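Local coordinates for sorbitol dehydrogenase (Gluconobacter oxydans, PDB 5ITG), which probably oxidises D-sorbitol to L-sorbose with NADP as hydride acceptor, as a Rossmann-fold member of the mannitol dehydrogenase family, at residues A[46-51]-A[273-278]; A[67-72]-A[104-109]; A[317-322]-A[362-367]; A[377-382]-A[427-432]; A[391-396]-A[458-463]. One frame throughout, in Å; residues are numbered along the deposited sequence.

How the interactions relate
The five contacts fall into two groups that follow the two domains. Interactions 1 and 2 belong to the N-terminal Rossmann domain, with interaction 2 nested inside the long loop that interaction 1 closes; their centres are about 28 Å apart. Interactions 3, 4 and 5 come later in the chain, in the mostly helical C-terminal domain. Interactions 4 and 5 share helix 377-394, with centres about 23 Å apart, and their segments alternate along the sequence, so the start of this helix meets the loop 427-432 and its end the start of helix 461-477. Interaction 3 lies about 25 Å from interaction 4, centre to centre. No two of the five touch, so they are separate contacts within the two domains.

Interaction 1 of 5, residues A[46-51]-A[273-278]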
# COMPACT_ATOMS: atom_id res chain seq x y z
N GLU A 46 -7.03 7.88 15.53
CA GLU A 46 -8.37 8.13 16.05
C GLU A 46 -8.66 7.26 17.27
O GLU A 46 -9.40 7.67 18.18
CB GLU A 46 -9.41 7.85 14.97
CG GLU A 46 -10.85 8.11 15.38
CD GLU A 46 -11.24 9.56 15.22
OE1 GLU A 46 -10.34 10.43 15.26
OE2 GLU A 46 -12.45 9.84 15.06
N GLN A 47 -8.07 6.07 17.30
CA GLN A 47 -8.29 5.12 18.39
C GLN A 47 -7.40 5.27 19.61
O GLN A 47 -7.58 4.56 20.60
CB GLN A 47 -8.18 3.70 17.85
CG GLN A 47 -9.16 3.40 16.72
CD GLN A 47 -8.85 2.10 16.02
OE1 GLN A 47 -8.95 1.02 16.61
NE2 GLN A 47 -8.45 2.19 14.75
N ILE A 48 -6.42 6.17 19.56
CA ILE A 48 -5.55 6.38 20.71
C ILE A 48 -5.63 7.81 21.22
O ILE A 48 -4.98 8.18 22.19
CB ILE A 48 -4.07 6.03 20.38
CG1 ILE A 48 -3.61 6.77 19.13
CG2 ILE A 48 -3.92 4.53 20.20
CD1 ILE A 48 -3.40 8.26 19.32
N LEU A 49 -6.45 8.63 20.55
CA LEU A 49 -6.61 10.03 20.92
C LEU A 49 -7.30 10.18 22.28
O LEU A 49 -7.15 11.20 22.95
CB LEU A 49 -7.42 10.75 19.83
CG LEU A 49 -6.81 12.02 19.23
CD1 LEU A 49 -5.32 11.83 18.97
CD2 LEU A 49 -7.54 12.34 17.93
N GLU A 50 -8.05 9.16 22.67
CA GLU A 50 -8.75 9.18 23.96
C GLU A 50 -7.76 8.83 25.06
O GLU A 50 -8.06 8.96 26.25
CB GLU A 50 -9.89 8.16 23.95
CG GLU A 50 -9.42 6.73 23.75
CD GLU A 50 -10.57 5.75 23.66
OE1 GLU A 50 -11.38 5.70 24.61
OE2 GLU A 50 -10.67 5.03 22.64
N HIS A 51 -6.57 8.38 24.67
CA HIS A 51 -5.51 8.01 25.61
C HIS A 51 -4.44 9.09 25.67
O HIS A 51 -3.98 9.47 26.75
CB HIS A 51 -4.86 6.70 25.16
CG HIS A 51 -5.82 5.55 25.09
ND1 HIS A 51 -5.60 4.46 24.27
CD2 HIS A 51 -6.98 5.31 25.74
CE1 HIS A 51 -6.60 3.60 24.42
NE2 HIS A 51 -7.45 4.09 25.30
N ARG A 273 6.10 8.92 20.54
CA ARG A 273 5.07 8.46 19.61
C ARG A 273 3.80 8.10 20.36
O ARG A 273 3.83 7.86 21.57
CB ARG A 273 5.55 7.22 18.85
CG ARG A 273 5.74 5.99 19.74
CD ARG A 273 5.85 4.72 18.91
NE ARG A 273 6.22 3.53 19.68
CZ ARG A 273 5.40 2.86 20.48
NH1 ARG A 273 4.14 3.25 20.64
NH2 ARG A 273 5.84 1.78 21.12
N PRO A 274 2.67 8.06 19.65
CA PRO A 274 1.39 7.71 20.27
C PRO A 274 1.45 6.24 20.71
O PRO A 274 2.30 5.49 20.25
CB PRO A 274 0.38 7.91 19.14
CG PRO A 274 1.05 8.89 18.22
CD PRO A 274 2.48 8.46 18.24
N PRO A 275 0.54 5.82 21.61
CA PRO A 275 0.54 4.43 22.06
C PRO A 275 -0.22 3.59 21.04
O PRO A 275 -1.23 2.97 21.35
CB PRO A 275 -0.18 4.52 23.40
CG PRO A 275 -1.22 5.58 23.12
CD PRO A 275 -0.43 6.63 22.37
N LEU A 276 0.28 3.58 19.81
CA LEU A 276 -0.34 2.86 18.69
C LEU A 276 -0.63 1.37 18.93
O LEU A 276 -1.56 0.83 18.33
CB LEU A 276 0.51 3.04 17.43
CG LEU A 276 0.68 4.51 17.02
CD1 LEU A 276 1.66 4.64 15.85
CD2 LEU A 276 -0.67 5.08 16.65
N GLU A 277 0.16 0.71 19.77
CA GLU A 277 -0.11 -0.70 20.03
C GLU A 277 -1.54 -0.86 20.54
O GLU A 277 -2.22 -1.83 20.20
CB GLU A 277 0.89 -1.27 21.05
CG GLU A 277 0.89 -0.60 22.42
CD GLU A 277 1.41 0.83 22.38
OE1 GLU A 277 2.37 1.10 21.64
OE2 GLU A 277 0.86 1.68 23.12
N LYS A 278 -2.01 0.10 21.32
CA LYS A 278 -3.36 0.05 21.86
C LYS A 278 -4.44 0.04 20.78
O LYS A 278 -5.58 -0.32 21.04
CB LYS A 278 -3.60 1.22 22.82
CG LYS A 278 -2.72 1.18 24.06
CD LYS A 278 -3.05 2.29 25.04
CE LYS A 278 -2.12 2.23 26.25
NZ LYS A 278 -2.40 3.30 27.24
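I48 meets P274, P275 and L276 through almost every carbon of its side chain. Its CB lies 4.0 Å from P275 CG, beside the proline ring. From there the two branches part. CG2 turns to the backbone of the other segment and stops 3.3 Å from P275 O. CG1 sits between the backbone N and the carbonyl carbon (chi1 52°), which directs it to P274 and L276, 4.2 Å from L276 CD2. At the tip, I48 CD1 ends 3.8 Å from P274 CB. P275 is the centre of an inverse gamma turn, and this bend sets its ring and its carbonyl beside the same isoleucine.

Nearer the surface, H51 and K278 add a second patch. K278 is extended, and its CD comes within 3.4 Å of H51 ND1, an oblique approach to the ring. The two loops of the Rossmann domain meet through side-chain packing, without a hydrogen bond between them, and W55 also touches P274.

The chemistry is therefore apolar in the middle and aliphatic against imidazole outside. H51 ND1 is buried without a polar partner, and K278 NZ lies 4.5 Å from it, a nearby positive charge that would probably disfavour protonation of the histidine.

Interaction 2 of 5, residues A[67-72]-A[104-109]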
# COMPACT_ATOMS: atom_id res chain seq x y z
N ARG A 67 -8.23 22.63 -8.18
CA ARG A 67 -8.91 21.50 -7.56
C ARG A 67 -8.44 21.28 -6.12
O ARG A 67 -9.18 20.77 -5.29
CB ARG A 67 -8.68 20.22 -8.37
CG ARG A 67 -9.41 19.01 -7.82
CD ARG A 67 -9.16 17.77 -8.68
NE ARG A 67 -9.94 16.63 -8.22
CZ ARG A 67 -9.95 15.44 -8.83
NH1 ARG A 67 -9.23 15.24 -9.92
NH2 ARG A 67 -10.69 14.45 -8.34
N SER A 68 -7.20 21.68 -5.84
CA SER A 68 -6.65 21.52 -4.51
C SER A 68 -7.34 22.48 -3.55
O SER A 68 -7.70 22.11 -2.43
CB SER A 68 -5.14 21.79 -4.52
OG SER A 68 -4.47 20.89 -5.38
N LYS A 69 -7.53 23.72 -4.00
CA LYS A 69 -8.17 24.74 -3.19
C LYS A 69 -9.60 24.34 -2.85
O LYS A 69 -10.06 24.57 -1.73
CB LYS A 69 -8.16 26.08 -3.94
CG LYS A 69 -6.78 26.53 -4.36
CD LYS A 69 -6.83 27.82 -5.14
CE LYS A 69 -5.46 28.20 -5.67
NZ LYS A 69 -5.51 29.46 -6.47
N LYS A 70 -10.29 23.75 -3.81
CA LYS A 70 -11.67 23.30 -3.61
C LYS A 70 -11.70 22.25 -2.50
O LYS A 70 -12.50 22.33 -1.56
CB LYS A 70 -12.22 22.71 -4.91
CG LYS A 70 -13.69 22.33 -4.87
CD LYS A 70 -14.58 23.57 -4.74
CE LYS A 70 -16.05 23.20 -4.80
NZ LYS A 70 -16.46 22.32 -3.67
N LYS A 71 -10.82 21.26 -2.61
CA LYS A 71 -10.72 20.19 -1.63
C LYS A 71 -10.47 20.77 -0.24
O LYS A 71 -11.15 20.42 0.72
CB LYS A 71 -9.57 19.25 -2.02
CG LYS A 71 -9.32 18.10 -1.06
CD LYS A 71 -8.08 17.31 -1.48
CE LYS A 71 -7.75 16.21 -0.48
NZ LYS A 71 -6.52 15.47 -0.87
N ALA A 72 -9.48 21.65 -0.14
CA ALA A 72 -9.14 22.28 1.12
C ALA A 72 -10.32 23.04 1.70
O ALA A 72 -10.53 23.06 2.91
CB ALA A 72 -7.95 23.22 0.94
N TYR A 104 -6.33 21.40 7.72
CA TYR A 104 -5.90 21.04 6.38
C TYR A 104 -5.33 22.30 5.73
O TYR A 104 -6.06 23.25 5.46
CB TYR A 104 -7.08 20.50 5.58
CG TYR A 104 -6.72 19.97 4.21
CD1 TYR A 104 -6.30 20.83 3.19
CD2 TYR A 104 -6.80 18.61 3.93
CE1 TYR A 104 -5.97 20.33 1.92
CE2 TYR A 104 -6.47 18.10 2.67
CZ TYR A 104 -6.06 18.97 1.67
OH TYR A 104 -5.73 18.46 0.44
N LEU A 105 -4.02 22.30 5.50
CA LEU A 105 -3.37 23.45 4.90
C LEU A 105 -2.87 23.21 3.49
O LEU A 105 -2.35 22.14 3.18
CB LEU A 105 -2.18 23.90 5.75
CG LEU A 105 -2.42 24.52 7.13
CD1 LEU A 105 -3.06 23.51 8.06
CD2 LEU A 105 -1.08 24.99 7.69
N LEU A 106 -3.03 24.22 2.65
CA LEU A 106 -2.53 24.16 1.28
C LEU A 106 -1.19 24.90 1.34
O LEU A 106 -1.16 26.12 1.45
CB LEU A 106 -3.48 24.88 0.33
CG LEU A 106 -4.52 24.02 -0.37
CD1 LEU A 106 -5.49 24.90 -1.14
CD2 LEU A 106 -3.82 23.05 -1.30
N ALA A 107 -0.10 24.13 1.29
CA ALA A 107 1.24 24.70 1.36
C ALA A 107 1.45 25.95 0.51
O ALA A 107 1.92 26.97 1.00
CB ALA A 107 2.27 23.63 0.98
N PRO A 108 1.11 25.88 -0.79
CA PRO A 108 1.29 27.05 -1.65
C PRO A 108 0.62 28.33 -1.15
O PRO A 108 1.16 29.42 -1.33
CB PRO A 108 0.74 26.58 -2.99
CG PRO A 108 1.08 25.11 -2.99
CD PRO A 108 0.69 24.71 -1.58
N ALA A 109 -0.54 28.20 -0.52
CA ALA A 109 -1.27 29.35 0.00
C ALA A 109 -0.45 30.17 1.00
O ALA A 109 -0.55 31.39 1.04
CB ALA A 109 -2.57 28.90 0.65
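A72 and L106 form the middle of the apolar contact between helix 66-77 and the end of strand 93-106. The methyl of A72 serves two partners: its CB is 3.6 Å from L106 CD1 and also 3.6 Å from Y104 CE1. L106 spreads its two methyls over the helix surface. CD1 presses on the backbone of the helix, 3.4 Å from K69 CA, and CD2 reaches S68 CB at 3.7 Å. K69 crosses L106 at about a right angle and touches it with CA, CB and CG.

The aromatic part belongs to Y104. Its CG is anti to the backbone N (chi1 -175°), and the ring extends to the helix, with A72 CB obliquely placed against it. F75, one turn further along the same helix, stacks with this ring. The aliphatic chain of K71 crosses the end of the tyrosine at about a right angle, with K71 CD and CE each 3.2 Å from Y104 OH.

The polar bonds of the helix side chains lead to other parts of the chain: K71 NZ is hydrogen-bonded to V33 O, and S68 OG likewise turns to S65 and T63.

The axes of the short helix and strand segments approach to 8.9 Å at 159°, nearly antiparallel. L105 meanwhile makes backbone hydrogen bonds with G59 and G61 of the parallel strand 56-61, which precedes the helix. A helix that connects two parallel strands and packs antiparallel against them is the beta-alpha-beta unit of the Rossmann fold, here with the antiparallel strand 82-87 inserted before the second strand.

Interaction 3 of 5, residues A[317-322]-A[362-367]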
# COMPACT_ATOMS: atom_id res chain seq x y z
N VAL A 317 -11.94 -10.69 -9.02
CA VAL A 317 -11.34 -11.54 -8.01
C VAL A 317 -12.38 -12.28 -7.18
O VAL A 317 -12.23 -13.47 -6.90
CB VAL A 317 -10.42 -10.73 -7.06
CG1 VAL A 317 -9.85 -11.64 -5.98
CG2 VAL A 317 -9.29 -10.08 -7.86
N ASP A 318 -13.44 -11.58 -6.77
CA ASP A 318 -14.46 -12.21 -5.94
C ASP A 318 -15.20 -13.34 -6.64
O ASP A 318 -15.73 -14.22 -5.98
CB ASP A 318 -15.42 -11.15 -5.38
CG ASP A 318 -16.37 -10.59 -6.43
OD1 ASP A 318 -15.95 -10.38 -7.58
OD2 ASP A 318 -17.54 -10.34 -6.07
N ASP A 319 -15.22 -13.33 -7.97
CA ASP A 319 -15.87 -14.41 -8.73
C ASP A 319 -14.92 -15.61 -8.71
O ASP A 319 -15.35 -16.76 -8.58
CB ASP A 319 -16.10 -14.03 -10.19
CG ASP A 319 -16.89 -12.74 -10.36
OD1 ASP A 319 -17.97 -12.61 -9.76
OD2 ASP A 319 -16.42 -11.87 -11.12
N ALA A 320 -13.63 -15.34 -8.87
CA ALA A 320 -12.63 -16.40 -8.89
C ALA A 320 -12.46 -17.08 -7.54
O ALA A 320 -12.32 -18.31 -7.47
CB ALA A 320 -11.29 -15.84 -9.37
N ILE A 321 -12.48 -16.31 -6.46
CA ILE A 321 -12.29 -16.87 -5.13
C ILE A 321 -13.47 -17.77 -4.72
O ILE A 321 -13.34 -18.59 -3.82
CB ILE A 321 -12.06 -15.76 -4.07
CG1 ILE A 321 -11.51 -16.37 -2.78
CG2 ILE A 321 -13.36 -14.99 -3.81
CD1 ILE A 321 -10.07 -16.86 -2.90
N GLU A 322 -14.60 -17.61 -5.41
CA GLU A 322 -15.79 -18.41 -5.14
C GLU A 322 -15.75 -19.73 -5.90
O GLU A 322 -16.57 -20.63 -5.66
CB GLU A 322 -17.05 -17.63 -5.52
CG GLU A 322 -17.47 -16.59 -4.48
CD GLU A 322 -18.46 -15.57 -5.03
OE1 GLU A 322 -19.41 -15.97 -5.74
OE2 GLU A 322 -18.29 -14.36 -4.75
N SER A 362 -12.69 -12.38 -0.89
CA SER A 362 -14.13 -12.61 -1.02
C SER A 362 -14.97 -11.34 -0.76
O SER A 362 -16.20 -11.38 -0.88
CB SER A 362 -14.60 -13.69 -0.05
OG SER A 362 -14.72 -13.16 1.27
N ASN A 363 -14.31 -10.23 -0.41
CA ASN A 363 -15.03 -8.98 -0.14
C ASN A 363 -15.53 -8.41 -1.47
O ASN A 363 -14.76 -7.79 -2.21
CB ASN A 363 -14.11 -7.95 0.54
CG ASN A 363 -14.88 -6.81 1.20
OD1 ASN A 363 -15.89 -6.34 0.68
ND2 ASN A 363 -14.38 -6.34 2.34
N LYS A 364 -16.80 -8.62 -1.79
CA LYS A 364 -17.34 -8.14 -3.06
C LYS A 364 -17.20 -6.63 -3.28
O LYS A 364 -16.93 -6.19 -4.40
CB LYS A 364 -18.80 -8.58 -3.21
CG LYS A 364 -18.97 -10.10 -3.21
CD LYS A 364 -20.38 -10.53 -3.61
CE LYS A 364 -20.62 -10.38 -5.11
NZ LYS A 364 -19.88 -11.39 -5.92
N ALA A 365 -17.36 -5.84 -2.23
CA ALA A 365 -17.25 -4.39 -2.37
C ALA A 365 -15.84 -3.95 -2.80
O ALA A 365 -15.67 -2.91 -3.44
CB ALA A 365 -17.62 -3.70 -1.06
N MSE A 366 -14.83 -4.75 -2.45
CA MSE A 366 -13.44 -4.44 -2.77
C MSE A 366 -12.95 -5.06 -4.07
O MSE A 366 -12.01 -4.57 -4.68
CB MSE A 366 -12.51 -4.92 -1.65
CG MSE A 366 -12.79 -4.31 -0.29
SE MSE A 366 -12.55 -2.40 -0.28
CE MSE A 366 -14.37 -1.88 0.03
N SER A 367 -13.59 -6.15 -4.47
CA SER A 367 -13.21 -6.88 -5.67
C SER A 367 -12.66 -6.05 -6.83
O SER A 367 -13.27 -5.09 -7.28
CB SER A 367 -14.38 -7.73 -6.17
OG SER A 367 -13.94 -8.60 -7.20
O HOH W 1 -17.07 -13.63 -2.54
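D318 lays its carboxylate between K364 and S367, one oxygen for each. D318, E322 and K364 form a salt-bridge network, with S367 adding a hydrogen bond, and together they tie the short helix 317-320 to the loop after helix 350-361, within the C-terminal domain. K364 NZ donates to D318 OD2 at 2.6 Å and lies above the carboxylate plane, 38° out of it. S367 OG donates to D318 OD1 at 2.7 Å from the opposite face of the carboxylate, 58° out of its plane. D318 is buried, and each of its oxygens accepts one hydrogen bond, one of them from a charged group.

The lysine wraps about its partner. K364 CG passes 3.2 Å from D318 OD2, and bends at chi3 and chi4 (72° for the latter) bring NZ back to the same oxygen. E322 OE2 forms a second, longer salt bridge to K364 NZ at 3.6 Å. An alanine in place of D318 would probably cost K364 NZ its short salt bridge, leaving the longer one to E322, and take from S367 OG its acceptor, so that both side chains could turn more easily.

Below the charged cluster the contact becomes apolar: I321 CG2 lies 3.7 Å from S362 CA, while L327 and L330 of helix 324-338 touch the same isoleucine. The loop also reaches the Rossmann domain, where N363 ND2 is hydrogen-bonded to T87 O. A water completes the link between the segments, donating to E322 OE2 at 2.6 Å and to S362 O at 2.9 Å.

Interaction 4 of 5, residues A[377-382]-A[427-432]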
# COMPACT_ATOMS: atom_id res chain seq x y z
N GLY A 377 2.43 -8.99 -14.91
CA GLY A 377 2.58 -10.30 -14.31
C GLY A 377 4.02 -10.77 -14.18
O GLY A 377 4.35 -11.53 -13.28
N CYS A 378 4.87 -10.31 -15.09
CA CYS A 378 6.28 -10.70 -15.05
C CYS A 378 6.97 -10.21 -13.78
O CYS A 378 7.64 -10.98 -13.08
CB CYS A 378 7.02 -10.13 -16.27
SG CYS A 378 8.80 -10.44 -16.23
N SER A 379 6.80 -8.92 -13.49
CA SER A 379 7.40 -8.32 -12.30
C SER A 379 6.78 -8.91 -11.03
O SER A 379 7.45 -9.05 -10.01
CB SER A 379 7.18 -6.80 -12.29
OG SER A 379 7.72 -6.21 -13.46
N LYS A 380 5.50 -9.24 -11.11
CA LYS A 380 4.81 -9.81 -9.95
C LYS A 380 5.31 -11.21 -9.66
O LYS A 380 5.54 -11.57 -8.51
CB LYS A 380 3.29 -9.77 -10.17
CG LYS A 380 2.74 -8.36 -10.03
CD LYS A 380 1.27 -8.23 -10.37
CE LYS A 380 0.81 -6.78 -10.17
NZ LYS A 380 -0.52 -6.50 -10.77
N VAL A 381 5.50 -12.00 -10.71
CA VAL A 381 6.02 -13.35 -10.55
C VAL A 381 7.43 -13.27 -9.96
O VAL A 381 7.77 -13.99 -9.03
CB VAL A 381 6.06 -14.09 -11.90
CG1 VAL A 381 6.88 -15.36 -11.78
CG2 VAL A 381 4.63 -14.42 -12.35
N GLN A 382 8.25 -12.37 -10.51
CA GLN A 382 9.61 -12.21 -10.01
C GLN A 382 9.63 -11.85 -8.53
O GLN A 382 10.34 -12.47 -7.74
CB GLN A 382 10.34 -11.11 -10.80
CG GLN A 382 10.49 -11.39 -12.28
CD GLN A 382 11.17 -10.24 -13.01
OE1 GLN A 382 10.94 -9.07 -12.68
NE2 GLN A 382 11.99 -10.56 -14.01
N GLU A 427 1.93 -6.22 -20.01
CA GLU A 427 3.25 -6.60 -19.55
C GLU A 427 4.20 -5.53 -20.07
O GLU A 427 4.83 -5.69 -21.12
CB GLU A 427 3.65 -7.98 -20.09
CG GLU A 427 2.84 -9.13 -19.51
CD GLU A 427 3.32 -9.55 -18.12
OE1 GLU A 427 4.13 -8.83 -17.51
OE2 GLU A 427 2.87 -10.62 -17.65
N PRO A 428 4.31 -4.41 -19.35
CA PRO A 428 5.17 -3.28 -19.72
C PRO A 428 6.61 -3.64 -20.06
O PRO A 428 7.19 -3.07 -20.99
CB PRO A 428 5.07 -2.36 -18.51
CG PRO A 428 3.68 -2.60 -18.03
CD PRO A 428 3.58 -4.11 -18.11
N THR A 429 7.19 -4.58 -19.32
CA THR A 429 8.59 -4.96 -19.54
C THR A 429 8.81 -5.88 -20.74
O THR A 429 9.94 -6.14 -21.12
CB THR A 429 9.17 -5.67 -18.30
OG1 THR A 429 8.48 -6.91 -18.08
CG2 THR A 429 9.02 -4.79 -17.07
N TYR A 430 7.72 -6.36 -21.33
CA TYR A 430 7.83 -7.24 -22.49
C TYR A 430 7.87 -6.46 -23.79
O TYR A 430 7.18 -5.45 -23.94
CB TYR A 430 6.65 -8.22 -22.54
CG TYR A 430 6.72 -9.37 -21.56
CD1 TYR A 430 7.73 -9.45 -20.60
CD2 TYR A 430 5.76 -10.39 -21.59
CE1 TYR A 430 7.78 -10.51 -19.69
CE2 TYR A 430 5.80 -11.45 -20.68
CZ TYR A 430 6.81 -11.50 -19.73
OH TYR A 430 6.84 -12.53 -18.83
N GLY A 431 8.69 -6.94 -24.72
CA GLY A 431 8.81 -6.31 -26.03
C GLY A 431 8.30 -7.30 -27.07
O GLY A 431 7.58 -8.24 -26.73
N ASP A 432 8.68 -7.10 -28.33
CA ASP A 432 8.25 -7.99 -29.40
C ASP A 432 8.81 -9.39 -29.20
O ASP A 432 8.11 -10.38 -29.40
CB ASP A 432 8.71 -7.46 -30.76
CG ASP A 432 8.13 -6.10 -31.09
OD1 ASP A 432 6.90 -5.92 -30.92
OD2 ASP A 432 8.89 -5.22 -31.54
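The first turn of helix 377-394 receives the side chain of E427, whose beta turn (type I, E427 to Y430) faces the helix at G377 and C378. C378 N donates to E427 OE1 at 2.9 Å, nearly straight at 165°, and uses the syn lone pair of that oxygen. The glutamate reaches this place by a bend at chi2 (-80°), which turns CD back to the helix. A CB modelled on G377 would lie 2.8 Å from E427 OE2, so a side chain at G377 would probably collide with the carboxylate placed as it is.

Y430 stands beside the same glutamate. E427 CD lies 4.0 Å above one face of its ring, offset toward the rim, and the Y430 and E427 side chains share a partner outside the segments: Y409 OH is hydrogen-bonded to both E427 OE2 and Y430 OH. C378 packs against the ring obliquely, CB 3.5 Å from Y430 CE1 and SG 4.9 Å from the ring centroid, a sulfur-aromatic contact. T429 adds a looser touch, with its CG2 4.1 Å from S379 OG, which is itself hydrogen-bonded to D376 OD1.

An alanine at E427 would probably leave C378 N without its acceptor and Y409 OH without one of its partners.

A side-chain carboxylate from a loop distant in sequence thus accepts a first-turn backbone N-H at the N-terminus of helix 377-394, where the helix dipole would probably favour its negative charge.

Interaction 5 of 5, residues A[391-396]-A[458-463]; sequences RAIEDK and LDTSEL
I393 is the side chain on which the packed half of this contact rests, near the C-terminal end of helix 377-394. Its CG2 lies 4.0 Å from L458 CB and 3.9 Å from D459 O, so this branch meets both a side chain and a carbonyl of the incoming loop. CG1 is anti to the carbonyl carbon (chi1 -63°), and CD1 beyond it ends 4.2 Å from L463 CD2, with T460 CG2 at 4.3 Å. L463 is buried and also touches I402, A403 and I406 of helix 400-412, as well as V389 on the preceding turns of helix 377-394, so this side of the contact runs on into the domain interior.

The other side, where E394 and D459 are exposed, is open to solvent and brings fewer atoms together. E394 offers an aliphatic carbon, CG, 4.1 Å from L458 CD1, while its carboxylate forms a weak long ion pair with R390. D459 binds within its own segment: S461 OG donates to D459 OD1 at 2.6 Å. T460, at the N-cap position of helix 461-477, makes no capping bond with its side chain; its OG1 is instead hydrogen-bonded to D464 OD2.

In K396 the backbone takes a positive phi (55°) as the C-prime residue: its N bonds weakly to I393 O, and the next residue's N bonds to A392 O. This is a Schellman motif, which closes helix 377-394 beside the loop that leads into helix 461-477 of the helical C-terminal domain.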
# COMPACT_ATOMS: atom_id res chain seq x y z
N ARG A 391 13.10 -22.14 -2.76
CA ARG A 391 13.05 -23.05 -1.61
C ARG A 391 12.60 -24.46 -1.99
O ARG A 391 13.19 -25.44 -1.53
CB ARG A 391 12.13 -22.50 -0.52
CG ARG A 391 12.73 -21.33 0.23
CD ARG A 391 13.95 -21.77 1.03
NE ARG A 391 13.60 -22.28 2.35
CZ ARG A 391 13.03 -21.54 3.30
NH1 ARG A 391 12.75 -20.26 3.07
NH2 ARG A 391 12.75 -22.08 4.48
N ALA A 392 11.57 -24.55 -2.82
CA ALA A 392 11.05 -25.85 -3.24
C ALA A 392 12.12 -26.63 -3.99
O ALA A 392 12.28 -27.83 -3.78
CB ALA A 392 9.83 -25.67 -4.13
N ILE A 393 12.85 -25.94 -4.86
CA ILE A 393 13.92 -26.58 -5.63
C ILE A 393 15.11 -26.92 -4.74
O ILE A 393 15.66 -28.01 -4.83
CB ILE A 393 14.44 -25.66 -6.77
CG1 ILE A 393 13.32 -25.38 -7.77
CG2 ILE A 393 15.65 -26.31 -7.44
CD1 ILE A 393 13.75 -24.50 -8.94
N GLU A 394 15.51 -25.98 -3.90
CA GLU A 394 16.64 -26.17 -3.00
C GLU A 394 16.41 -27.29 -2.00
O GLU A 394 17.30 -28.12 -1.77
CB GLU A 394 16.95 -24.87 -2.25
CG GLU A 394 17.39 -23.71 -3.14
CD GLU A 394 17.39 -22.38 -2.40
OE1 GLU A 394 16.76 -22.29 -1.32
OE2 GLU A 394 18.00 -21.41 -2.92
N ASP A 395 15.23 -27.32 -1.39
CA ASP A 395 14.92 -28.35 -0.40
C ASP A 395 14.30 -29.61 -1.00
O ASP A 395 13.88 -30.50 -0.26
CB ASP A 395 14.00 -27.79 0.68
CG ASP A 395 14.61 -26.60 1.39
OD1 ASP A 395 15.85 -26.58 1.55
OD2 ASP A 395 13.84 -25.70 1.80
N LYS A 396 14.25 -29.68 -2.32
CA LYS A 396 13.70 -30.84 -3.02
C LYS A 396 12.29 -31.18 -2.57
O LYS A 396 11.99 -32.32 -2.20
CB LYS A 396 14.64 -32.03 -2.81
CG LYS A 396 16.07 -31.74 -3.27
CD LYS A 396 17.08 -32.80 -2.84
CE LYS A 396 18.47 -32.48 -3.37
NZ LYS A 396 19.53 -33.41 -2.89
N LEU A 458 19.36 -22.12 -10.55
CA LEU A 458 19.21 -23.45 -9.97
C LEU A 458 18.89 -24.47 -11.07
O LEU A 458 18.69 -24.11 -12.23
CB LEU A 458 18.07 -23.44 -8.95
CG LEU A 458 18.23 -22.45 -7.80
CD1 LEU A 458 16.94 -22.37 -7.00
CD2 LEU A 458 19.40 -22.88 -6.91
N ASP A 459 18.85 -25.75 -10.70
CA ASP A 459 18.52 -26.79 -11.66
C ASP A 459 17.01 -26.85 -11.82
O ASP A 459 16.32 -27.52 -11.05
CB ASP A 459 19.06 -28.14 -11.20
CG ASP A 459 18.51 -29.29 -12.04
OD1 ASP A 459 18.41 -29.14 -13.28
OD2 ASP A 459 18.19 -30.35 -11.46
N THR A 460 16.50 -26.14 -12.82
CA THR A 460 15.07 -26.08 -13.08
C THR A 460 14.55 -27.18 -14.01
O THR A 460 13.44 -27.10 -14.52
CB THR A 460 14.71 -24.72 -13.72
OG1 THR A 460 15.29 -24.63 -15.02
CG2 THR A 460 15.26 -23.57 -12.87
N SER A 461 15.37 -28.22 -14.22
CA SER A 461 14.99 -29.33 -15.09
C SER A 461 13.65 -29.97 -14.76
O SER A 461 12.76 -30.06 -15.62
CB SER A 461 16.08 -30.41 -15.06
OG SER A 461 17.32 -29.87 -15.49
N GLU A 462 13.50 -30.44 -13.53
CA GLU A 462 12.27 -31.09 -13.10
C GLU A 462 11.07 -30.14 -13.13
O GLU A 462 9.98 -30.52 -13.55
CB GLU A 462 12.44 -31.66 -11.69
CG GLU A 462 11.50 -32.81 -11.38
CD GLU A 462 11.64 -33.31 -9.95
OE1 GLU A 462 12.79 -33.42 -9.47
OE2 GLU A 462 10.60 -33.59 -9.31
N LEU A 463 11.28 -28.91 -12.68
CA LEU A 463 10.22 -27.92 -12.66
C LEU A 463 9.75 -27.61 -14.08
O LEU A 463 8.56 -27.62 -14.36
CB LEU A 463 10.69 -26.62 -11.98
CG LEU A 463 9.70 -25.45 -11.99
CD1 LEU A 463 8.44 -25.83 -11.22
CD2 LEU A 463 10.33 -24.20 -11.37